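Local coordinates for histidine-containing phosphotransfer protein (Zea mays, PDB 1WN0), which probably relays phosphoryl groups through an active histidine between cytokinin sensor histidine kinases and response regulators in the multistep His-to-Asp phosphorelay of maize, at residues T48-D53 with Y125-K130; R56-L61 with A118-E123; M32-G37 with F42-V47. One frame throughout, in Å; residues are numbered along the deposited sequence.

Interaction 1 (T48-D53 with Y125-K130); sequences TLFCDD and YDLRNK
F50 and C51 pack against L127 and R128 in a small helix-helix contact, where helices 42-64 and 110-138 run antiparallel within the four-helix bundle. The backbones come nearest at C51 and R128, with their CA atoms 6.2 Å apart. On the inner side, CE2 and CZ of the F50 ring lie obliquely against CD1 of L127, 3.7 Å from CE2, and the two side chains cross at about a right angle. The same ring meets F124 with the two planes steeply inclined, and it also touches S85 and S86 of helix 72-88. Toward the surface, SG of C51 rests against the aliphatic part of R128, 3.9 Å from its CG. With SG anti to its carbonyl carbon (chi1 -55°), the sulfur is directed at CG of R128. The R128 chain starts out extended, then bends at chi3 (68°), and its NH1 makes a salt bridge with D55, one turn beyond C51 on helix 42-64. No hydrogen bond joins the two segments themselves. The join is therefore made by van der Waals packing of ring, methyl, sulfur and methylenes, while R128 serves twice, its carbon chain packing on C51 and its charge paired with D55.

Interaction 2 (R56-L61 with A118-E123); sequences RIISEL and AVVRNE
The shortest sound polar bond beside the contact of I58 with V120 and R121 is a backbone one, from L61 N to I57 O at 2.7 Å, and it belongs to a single helix. Nothing polar bridges the two segments. Both are mid-helix pieces of the four-helix bundle of an HPt domain, helix 42-64 lying antiparallel to helix 110-138, and their CA atoms come nearest at I58 and R121, 7.0 Å apart. I58 is the side chain that reaches across, and it divides its two branches between two neighbours on the other helix. Its longer branch sits beside the backbone N (chi1 -70°) and then runs on extended, which carries CD1 inward toward CG1 of V120. Behind that pair the bundle closes in: V120 also touches V94 and T97 of helix 92-99, while I58 touches F124 further along helix 110-138. L61, one turn on from I57, touches V75 and Y78 of helix 72-88. The outer branch of I58 faces R121, whose chain is extended through chi1 and chi2 and bends at chi3 (-75°), which brings NE beside CG2 of I58; the methyl meets the guanidinium obliquely. Both branches sit at ordinary van der Waals distance: CD1 of I58 is 4.2 Å from CG1 of V120, and CG2 of I58 is 4.1 Å from NE of R121.

Interaction 3 (M32-G37 with F42-V47); sequences MLQEDG and FVAEVV
V43 presses one methyl against the base of Q34: CG2 of V43 lies 3.5 Å from CB of Q34, the tightest approach between the two segments. The same methyl comes to 4.3 Å from CB of L33, so it touches two successive residues near the end of helix 25-34. Q34 adds a second touch with its far end. Its CG is anti to the backbone N (chi1 -175°) and the chain bends at chi2, which turns OE1, though not the rest of the amide, to 3.7 Å from CB of V43. That oxygen also faces the N of A44, but at 4.0 Å it makes no hydrogen bond there. On the other flank, CD2 of L33 meets the F42 ring obliquely, 4.0 Å from CE2 of F42. The L33 torsions are away from the staggered positions (chi1 -120°), so the exact placing of its methyls deserves some caution.

One shell out, a methyl of V46, one turn along the same helix, lies over one face of the F42 ring, offset toward the rim. V43 is buried further by L30 and Q31, from the preceding turn of helix 25-34. The far end of helix 110-138 closes in as well: Q34 touches E138, A44 touches L135, and V47 touches F131. Beyond this end of helix 25-34 the backbone keeps a weak bond from D36 N to L33 O at 3.4 Å, and a short loop carries the chain to F42.

That loop thus connects helix 25-34 to helix 42-64, the first long helix of the four-helix bundle of the HPt fold, with the two helices packed where the loop joins them.

All three contacts use helix 42-64, strung along it in the order interaction 3, interaction 1, interaction 2, with centres about 15 Å apart for 3 and 1 and about 11 Å for 1 and 2. Interaction 3 closes first and is local, joining helix 25-34 to the start of helix 42-64. Interactions 1 and 2 then hold that helix to antiparallel helix 110-138 at two levels, interaction 2 nested inside the loop closed by interaction 1. Helix 72-88, bearing H80, the predicted phosphohistidine, lies between them in sequence and packs against F50 and L61, so this pair probably frames it. Interactions 2 and 3, about 25 Å apart between centres, lie on opposite sides of the chain's centre.

Interaction 1 (T48-D53 with Y125-K130)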
loop_
_atom_site.group_PDB
_atom_site.type_symbol
_atom_site.label_atom_id
_atom_site.label_comp_id
_atom_site.label_asym_id
_atom_site.label_seq_id
_atom_site.Cartn_x
_atom_site.Cartn_y
_atom_site.Cartn_z
ATOM N N THR A 48 4.889 1.426 9.389
ATOM C CA THR A 48 4.165 2.600 9.775
ATOM C C THR A 48 4.271 3.613 8.677
ATOM O O THR A 48 3.270 4.240 8.299
ATOM C CB THR A 48 4.766 3.165 11.116
ATOM O OG1 THR A 48 4.663 2.185 12.135
ATOM C CG2 THR A 48 3.978 4.367 11.711
ATOM N N LEU A 49 5.480 3.790 8.143
ATOM C CA LEU A 49 5.765 4.788 7.055
ATOM C C LEU A 49 4.867 4.426 5.821
ATOM O O LEU A 49 4.207 5.308 5.180
ATOM C CB LEU A 49 7.257 4.758 6.744
ATOM C CG LEU A 49 7.651 5.767 5.654
ATOM C CD1 LEU A 49 7.175 7.249 5.825
ATOM C CD2 LEU A 49 9.176 5.717 5.348
ATOM N N PHE A 50 4.691 3.120 5.585
ATOM C CA PHE A 50 3.786 2.718 4.498
ATOM C C PHE A 50 2.323 3.115 4.820
ATOM O O PHE A 50 1.659 3.829 4.005
ATOM C CB PHE A 50 3.850 1.232 4.244
ATOM C CG PHE A 50 2.677 0.689 3.504
ATOM C CD1 PHE A 50 2.535 0.952 2.143
ATOM C CD2 PHE A 50 1.732 -0.107 4.155
ATOM C CE1 PHE A 50 1.473 0.403 1.433
ATOM C CE2 PHE A 50 0.690 -0.661 3.456
ATOM C CZ PHE A 50 0.514 -0.368 2.129
ATOM N N CYS A 51 1.867 2.760 6.029
ATOM C CA CYS A 51 0.511 3.185 6.461
ATOM C C CYS A 51 0.326 4.759 6.402
ATOM O O CYS A 51 -0.646 5.217 5.835
ATOM C CB CYS A 51 0.126 2.580 7.800
ATOM S SG CYS A 51 0.247 0.769 7.816
ATOM N N ASP A 52 1.302 5.566 6.825
ATOM C CA ASP A 52 1.142 7.007 6.718
ATOM C C ASP A 52 1.256 7.529 5.323
ATOM O O ASP A 52 0.449 8.291 4.929
ATOM C CB ASP A 52 2.099 7.764 7.617
ATOM C CG ASP A 52 1.979 7.305 9.084
ATOM O OD1 ASP A 52 2.970 7.368 9.822
ATOM O OD2 ASP A 52 0.892 6.917 9.546
ATOM N N ASP A 53 2.242 7.076 4.553
ATOM C CA ASP A 53 2.353 7.483 3.171
ATOM C C ASP A 53 1.132 7.043 2.355
ATOM O O ASP A 53 0.553 7.845 1.620
ATOM C CB ASP A 53 3.620 6.909 2.462
ATOM C CG ASP A 53 4.967 7.552 2.872
ATOM O OD1 ASP A 53 4.991 8.619 3.510
ATOM O OD2 ASP A 53 6.083 7.018 2.505
ATOM N N TYR A 125 -6.918 -0.382 3.070
ATOM C CA TYR A 125 -7.561 -0.463 4.380
ATOM C C TYR A 125 -7.438 -1.890 4.907
ATOM O O TYR A 125 -7.086 -2.070 6.051
ATOM C CB TYR A 125 -9.007 -0.010 4.319
ATOM C CG TYR A 125 -9.194 1.488 4.084
ATOM C CD1 TYR A 125 -8.152 2.411 4.246
ATOM C CD2 TYR A 125 -10.442 1.997 3.762
ATOM C CE1 TYR A 125 -8.374 3.820 4.043
ATOM C CE2 TYR A 125 -10.641 3.413 3.576
ATOM C CZ TYR A 125 -9.586 4.271 3.759
ATOM O OH TYR A 125 -9.764 5.595 3.558
ATOM N N ASP A 126 -7.615 -2.898 4.076
ATOM C CA ASP A 126 -7.500 -4.315 4.519
ATOM C C ASP A 126 -6.068 -4.631 5.009
ATOM O O ASP A 126 -5.864 -5.220 6.096
ATOM C CB ASP A 126 -7.949 -5.169 3.322
ATOM C CG ASP A 126 -7.917 -6.667 3.577
ATOM O OD1 ASP A 126 -7.742 -7.176 4.716
ATOM O OD2 ASP A 126 -8.066 -7.458 2.651
ATOM N N LEU A 127 -5.031 -4.220 4.255
ATOM C CA LEU A 127 -3.689 -4.547 4.648
ATOM C C LEU A 127 -3.289 -3.722 5.825
ATOM O O LEU A 127 -2.719 -4.211 6.802
ATOM C CB LEU A 127 -2.733 -4.325 3.498
ATOM C CG LEU A 127 -1.343 -4.998 3.507
ATOM C CD1 LEU A 127 -0.312 -4.150 2.887
ATOM C CD2 LEU A 127 -0.892 -5.475 4.733
ATOM N N ARG A 128 -3.601 -2.441 5.795
ATOM C CA ARG A 128 -3.351 -1.678 6.980
ATOM C C ARG A 128 -3.836 -2.331 8.314
ATOM O O ARG A 128 -3.061 -2.346 9.305
ATOM C CB ARG A 128 -3.996 -0.337 6.921
ATOM C CG ARG A 128 -3.603 0.515 8.129
ATOM C CD ARG A 128 -3.993 1.982 7.920
ATOM N NE ARG A 128 -5.431 2.068 7.938
ATOM C CZ ARG A 128 -6.177 3.145 7.680
ATOM N NH1 ARG A 128 -5.638 4.362 7.369
ATOM N NH2 ARG A 128 -7.506 2.976 7.790
ATOM N N ASN A 129 -5.120 -2.788 8.328
ATOM C CA ASN A 129 -5.711 -3.368 9.517
ATOM C C ASN A 129 -4.958 -4.571 9.982
ATOM O O ASN A 129 -4.802 -4.725 11.164
ATOM C CB ASN A 129 -7.233 -3.720 9.401
ATOM C CG ASN A 129 -8.122 -2.409 9.267
ATOM O OD1 ASN A 129 -7.714 -1.295 9.754
ATOM N ND2 ASN A 129 -9.324 -2.542 8.610
ATOM N N LYS A 130 -4.527 -5.410 9.057
ATOM C CA LYS A 130 -3.711 -6.503 9.382
ATOM C C LYS A 130 -2.400 -6.050 10.007
ATOM O O LYS A 130 -1.950 -6.601 11.016
ATOM C CB LYS A 130 -3.425 -7.327 8.136
ATOM C CG LYS A 130 -4.676 -7.871 7.464
ATOM C CD LYS A 130 -5.177 -9.114 8.089
ATOM C CE LYS A 130 -6.407 -9.554 7.410
ATOM N NZ LYS A 130 -7.157 -8.391 7.017
#

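Interaction 2 (R56-L61 with A118-E123)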
loop_
_atom_site.group_PDB
_atom_site.type_symbol
_atom_site.label_atom_id
_atom_site.label_comp_id
_atom_site.label_asym_id
_atom_site.label_seq_id
_atom_site.Cartn_x
_atom_site.Cartn_y
_atom_site.Cartn_z
ATOM N N ARG A 56 -1.873 9.194 3.086
ATOM C CA ARG A 56 -1.834 10.609 2.684
ATOM C C ARG A 56 -1.936 10.606 1.112
ATOM O O ARG A 56 -2.711 11.348 0.481
ATOM C CB ARG A 56 -0.530 11.207 3.225
ATOM C CG ARG A 56 -0.209 12.625 2.718
ATOM C CD ARG A 56 1.326 13.115 2.931
ATOM N NE ARG A 56 2.357 12.035 2.880
ATOM C CZ ARG A 56 3.076 11.691 1.800
ATOM N NH1 ARG A 56 2.915 12.326 0.585
ATOM N NH2 ARG A 56 3.939 10.676 1.911
ATOM N N ILE A 57 -1.235 9.669 0.444
ATOM C CA ILE A 57 -1.307 9.706 -1.053
ATOM C C ILE A 57 -2.724 9.437 -1.645
ATOM O O ILE A 57 -3.180 10.114 -2.512
ATOM C CB ILE A 57 -0.300 8.753 -1.630
ATOM C CG1 ILE A 57 1.120 9.332 -1.340
ATOM C CG2 ILE A 57 -0.602 8.594 -3.111
ATOM C CD1 ILE A 57 2.111 8.303 -1.423
ATOM N N ILE A 58 -3.404 8.513 -1.053
ATOM C CA ILE A 58 -4.835 8.186 -1.366
ATOM C C ILE A 58 -5.793 9.348 -1.168
ATOM O O ILE A 58 -6.593 9.657 -2.121
ATOM C CB ILE A 58 -5.241 6.896 -0.613
ATOM C CG1 ILE A 58 -4.506 5.705 -1.255
ATOM C CG2 ILE A 58 -6.695 6.740 -0.673
ATOM C CD1 ILE A 58 -4.662 4.317 -0.516
ATOM N N SER A 59 -5.660 10.079 -0.036
ATOM C CA SER A 59 -6.381 11.357 0.106
ATOM C C SER A 59 -6.038 12.384 -0.855
ATOM O O SER A 59 -6.973 13.040 -1.369
ATOM C CB SER A 59 -6.308 12.026 1.547
ATOM O OG SER A 59 -6.319 10.863 2.359
ATOM N N GLU A 60 -4.745 12.611 -1.100
ATOM C CA GLU A 60 -4.449 13.526 -2.187
ATOM C C GLU A 60 -5.018 13.055 -3.568
ATOM O O GLU A 60 -5.564 13.862 -4.335
ATOM C CB GLU A 60 -2.929 13.737 -2.270
ATOM C CG GLU A 60 -2.357 14.241 -0.943
ATOM C CD GLU A 60 -0.788 14.242 -0.821
ATOM O OE1 GLU A 60 -0.124 13.368 -1.492
ATOM O OE2 GLU A 60 -0.238 15.111 -0.026
ATOM N N LEU A 61 -4.887 11.754 -3.902
ATOM C CA LEU A 61 -5.454 11.304 -5.183
ATOM C C LEU A 61 -6.974 11.589 -5.298
ATOM O O LEU A 61 -7.445 11.876 -6.378
ATOM C CB LEU A 61 -5.215 9.777 -5.400
ATOM C CG LEU A 61 -3.787 9.540 -5.800
ATOM C CD1 LEU A 61 -3.362 8.142 -5.715
ATOM C CD2 LEU A 61 -3.552 9.998 -7.175
ATOM N N ALA A 118 -10.670 3.502 -5.802
ATOM C CA ALA A 118 -11.450 2.760 -4.788
ATOM C C ALA A 118 -10.925 1.356 -4.607
ATOM O O ALA A 118 -11.041 0.782 -3.525
ATOM C CB ALA A 118 -12.963 2.667 -5.209
ATOM N N VAL A 119 -10.452 0.708 -5.700
ATOM C CA VAL A 119 -9.920 -0.637 -5.474
ATOM C C VAL A 119 -8.718 -0.513 -4.550
ATOM O O VAL A 119 -8.503 -1.298 -3.681
ATOM C CB VAL A 119 -9.394 -1.288 -6.772
ATOM C CG1 VAL A 119 -8.570 -2.618 -6.452
ATOM C CG2 VAL A 119 -10.526 -1.621 -7.697
ATOM N N VAL A 120 -7.859 0.446 -4.855
ATOM C CA VAL A 120 -6.611 0.618 -4.043
ATOM C C VAL A 120 -6.851 0.992 -2.583
ATOM O O VAL A 120 -6.215 0.404 -1.599
ATOM C CB VAL A 120 -5.569 1.457 -4.791
ATOM C CG1 VAL A 120 -5.580 2.877 -4.375
ATOM C CG2 VAL A 120 -4.236 0.846 -4.598
ATOM N N ARG A 121 -7.843 1.846 -2.404
ATOM C CA ARG A 121 -8.368 2.167 -1.034
ATOM C C ARG A 121 -8.848 0.951 -0.272
ATOM O O ARG A 121 -8.403 0.748 0.866
ATOM C CB ARG A 121 -9.529 3.127 -1.058
ATOM C CG ARG A 121 -9.918 3.738 0.271
ATOM C CD ARG A 121 -11.135 4.722 0.191
ATOM N NE ARG A 121 -10.744 6.001 -0.395
ATOM C CZ ARG A 121 -11.013 6.403 -1.648
ATOM N NH1 ARG A 121 -11.669 5.637 -2.521
ATOM N NH2 ARG A 121 -10.614 7.598 -2.060
ATOM N N ASN A 122 -9.644 0.092 -0.893
ATOM C CA ASN A 122 -10.066 -1.122 -0.203
ATOM C C ASN A 122 -8.962 -2.037 0.153
ATOM O O ASN A 122 -8.923 -2.493 1.300
ATOM C CB ASN A 122 -11.118 -1.903 -0.997
ATOM C CG ASN A 122 -12.460 -1.138 -1.026
ATOM O OD1 ASN A 122 -12.808 -0.491 -0.062
ATOM N ND2 ASN A 122 -13.158 -1.160 -2.149
ATOM N N GLU A 123 -8.017 -2.269 -0.796
ATOM C CA GLU A 123 -6.895 -3.213 -0.583
ATOM C C GLU A 123 -5.919 -2.611 0.470
ATOM O O GLU A 123 -5.286 -3.322 1.342
ATOM C CB GLU A 123 -6.158 -3.392 -1.886
ATOM C CG GLU A 123 -6.888 -4.291 -2.883
ATOM C CD GLU A 123 -6.323 -4.304 -4.305
ATOM O OE1 GLU A 123 -6.638 -5.216 -5.060
ATOM O OE2 GLU A 123 -5.553 -3.469 -4.662
#

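Interaction 3 (M32-G37 with F42-V47)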
loop_
_atom_site.group_PDB
_atom_site.type_symbol
_atom_site.label_atom_id
_atom_site.label_comp_id
_atom_site.label_asym_id
_atom_site.label_seq_id
_atom_site.Cartn_x
_atom_site.Cartn_y
_atom_site.Cartn_z
ATOM N N MET A 32 11.642 -11.421 8.785
ATOM C CA MET A 32 12.824 -12.234 9.229
ATOM C C MET A 32 13.788 -11.287 10.027
ATOM O O MET A 32 14.413 -11.669 10.990
ATOM C CB MET A 32 13.518 -12.947 8.004
ATOM C CG MET A 32 13.726 -14.500 8.020
ATOM S SD MET A 32 12.510 -15.748 8.886
ATOM C CE MET A 32 10.770 -15.336 8.007
ATOM N N LEU A 33 13.827 -10.022 9.617
ATOM C CA LEU A 33 14.582 -9.006 10.297
ATOM C C LEU A 33 14.046 -8.748 11.713
ATOM O O LEU A 33 14.830 -8.647 12.602
ATOM C CB LEU A 33 14.535 -7.733 9.451
ATOM C CG LEU A 33 15.735 -6.996 8.846
ATOM C CD1 LEU A 33 17.086 -7.896 8.721
ATOM C CD2 LEU A 33 15.289 -6.192 7.537
ATOM N N GLN A 34 12.726 -8.628 11.900
ATOM C CA GLN A 34 12.100 -8.304 13.198
ATOM C C GLN A 34 12.299 -9.466 14.170
ATOM O O GLN A 34 12.553 -9.237 15.347
ATOM C CB GLN A 34 10.607 -7.916 12.989
ATOM C CG GLN A 34 9.615 -7.373 14.151
ATOM C CD GLN A 34 10.032 -6.106 15.077
ATOM O OE1 GLN A 34 10.022 -4.856 14.696
ATOM N NE2 GLN A 34 10.254 -6.459 16.335
ATOM N N GLU A 35 12.287 -10.699 13.642
ATOM C CA GLU A 35 12.362 -11.945 14.446
ATOM C C GLU A 35 13.816 -12.209 14.961
ATOM O O GLU A 35 14.036 -13.052 15.822
ATOM C CB GLU A 35 11.796 -13.178 13.645
ATOM C CG GLU A 35 10.246 -13.183 13.425
ATOM C CD GLU A 35 9.583 -14.524 12.946
ATOM O OE1 GLU A 35 8.366 -14.487 12.586
ATOM O OE2 GLU A 35 10.240 -15.616 12.946
ATOM N N ASP A 36 14.798 -11.465 14.438
ATOM C CA ASP A 36 16.202 -11.537 14.857
ATOM C C ASP A 36 16.414 -10.333 15.822
ATOM O O ASP A 36 15.994 -9.198 15.547
ATOM C CB ASP A 36 17.087 -11.630 13.542
ATOM C CG ASP A 36 18.109 -10.431 13.303
ATOM O OD1 ASP A 36 17.763 -9.265 12.778
ATOM O OD2 ASP A 36 19.326 -10.675 13.577
ATOM N N GLY A 37 17.037 -10.534 16.978
ATOM C CA GLY A 37 17.264 -9.381 17.850
ATOM C C GLY A 37 17.603 -8.042 17.137
ATOM O O GLY A 37 17.020 -7.024 17.452
ATOM N N PHE A 42 12.998 -1.305 13.163
ATOM C CA PHE A 42 13.155 -1.114 11.741
ATOM C C PHE A 42 11.904 -1.493 10.965
ATOM O O PHE A 42 11.320 -0.670 10.194
ATOM C CB PHE A 42 14.378 -1.837 11.142
ATOM C CG PHE A 42 14.617 -1.524 9.646
ATOM C CD1 PHE A 42 15.011 -0.293 9.261
ATOM C CD2 PHE A 42 14.432 -2.485 8.686
ATOM C CE1 PHE A 42 15.240 -0.055 7.948
ATOM C CE2 PHE A 42 14.678 -2.277 7.386
ATOM C CZ PHE A 42 15.085 -1.050 7.013
ATOM N N VAL A 43 11.549 -2.736 11.126
ATOM C CA VAL A 43 10.327 -3.232 10.581
ATOM C C VAL A 43 9.122 -2.335 10.883
ATOM O O VAL A 43 8.435 -1.924 9.940
ATOM C CB VAL A 43 10.031 -4.675 11.009
ATOM C CG1 VAL A 43 8.672 -5.130 10.483
ATOM C CG2 VAL A 43 10.992 -5.546 10.383
ATOM N N ALA A 44 8.933 -1.987 12.162
ATOM C CA ALA A 44 7.822 -1.180 12.592
ATOM C C ALA A 44 7.820 0.194 11.941
ATOM O O ALA A 44 6.746 0.710 11.638
ATOM C CB ALA A 44 7.748 -1.065 14.239
ATOM N N GLU A 45 9.001 0.815 11.827
ATOM C CA GLU A 45 9.122 2.133 11.234
ATOM C C GLU A 45 8.766 2.094 9.703
ATOM O O GLU A 45 8.062 2.978 9.167
ATOM C CB GLU A 45 10.537 2.576 11.373
ATOM C CG GLU A 45 10.693 4.028 11.121
ATOM C CD GLU A 45 12.116 4.474 11.131
ATOM O OE1 GLU A 45 12.266 5.547 10.465
ATOM O OE2 GLU A 45 13.032 3.796 11.762
ATOM N N VAL A 46 9.247 1.066 9.010
ATOM C CA VAL A 46 9.025 0.920 7.564
ATOM C C VAL A 46 7.531 0.719 7.329
ATOM O O VAL A 46 6.919 1.308 6.423
ATOM C CB VAL A 46 9.813 -0.268 6.983
ATOM C CG1 VAL A 46 9.356 -0.605 5.626
ATOM C CG2 VAL A 46 11.273 0.081 6.880
ATOM N N VAL A 47 6.933 -0.146 8.131
ATOM C CA VAL A 47 5.508 -0.430 8.023
ATOM C C VAL A 47 4.608 0.742 8.327
ATOM O O VAL A 47 3.657 0.965 7.663
ATOM C CB VAL A 47 5.087 -1.585 8.931
ATOM C CG1 VAL A 47 3.577 -1.699 8.958
ATOM C CG2 VAL A 47 5.622 -2.892 8.423
#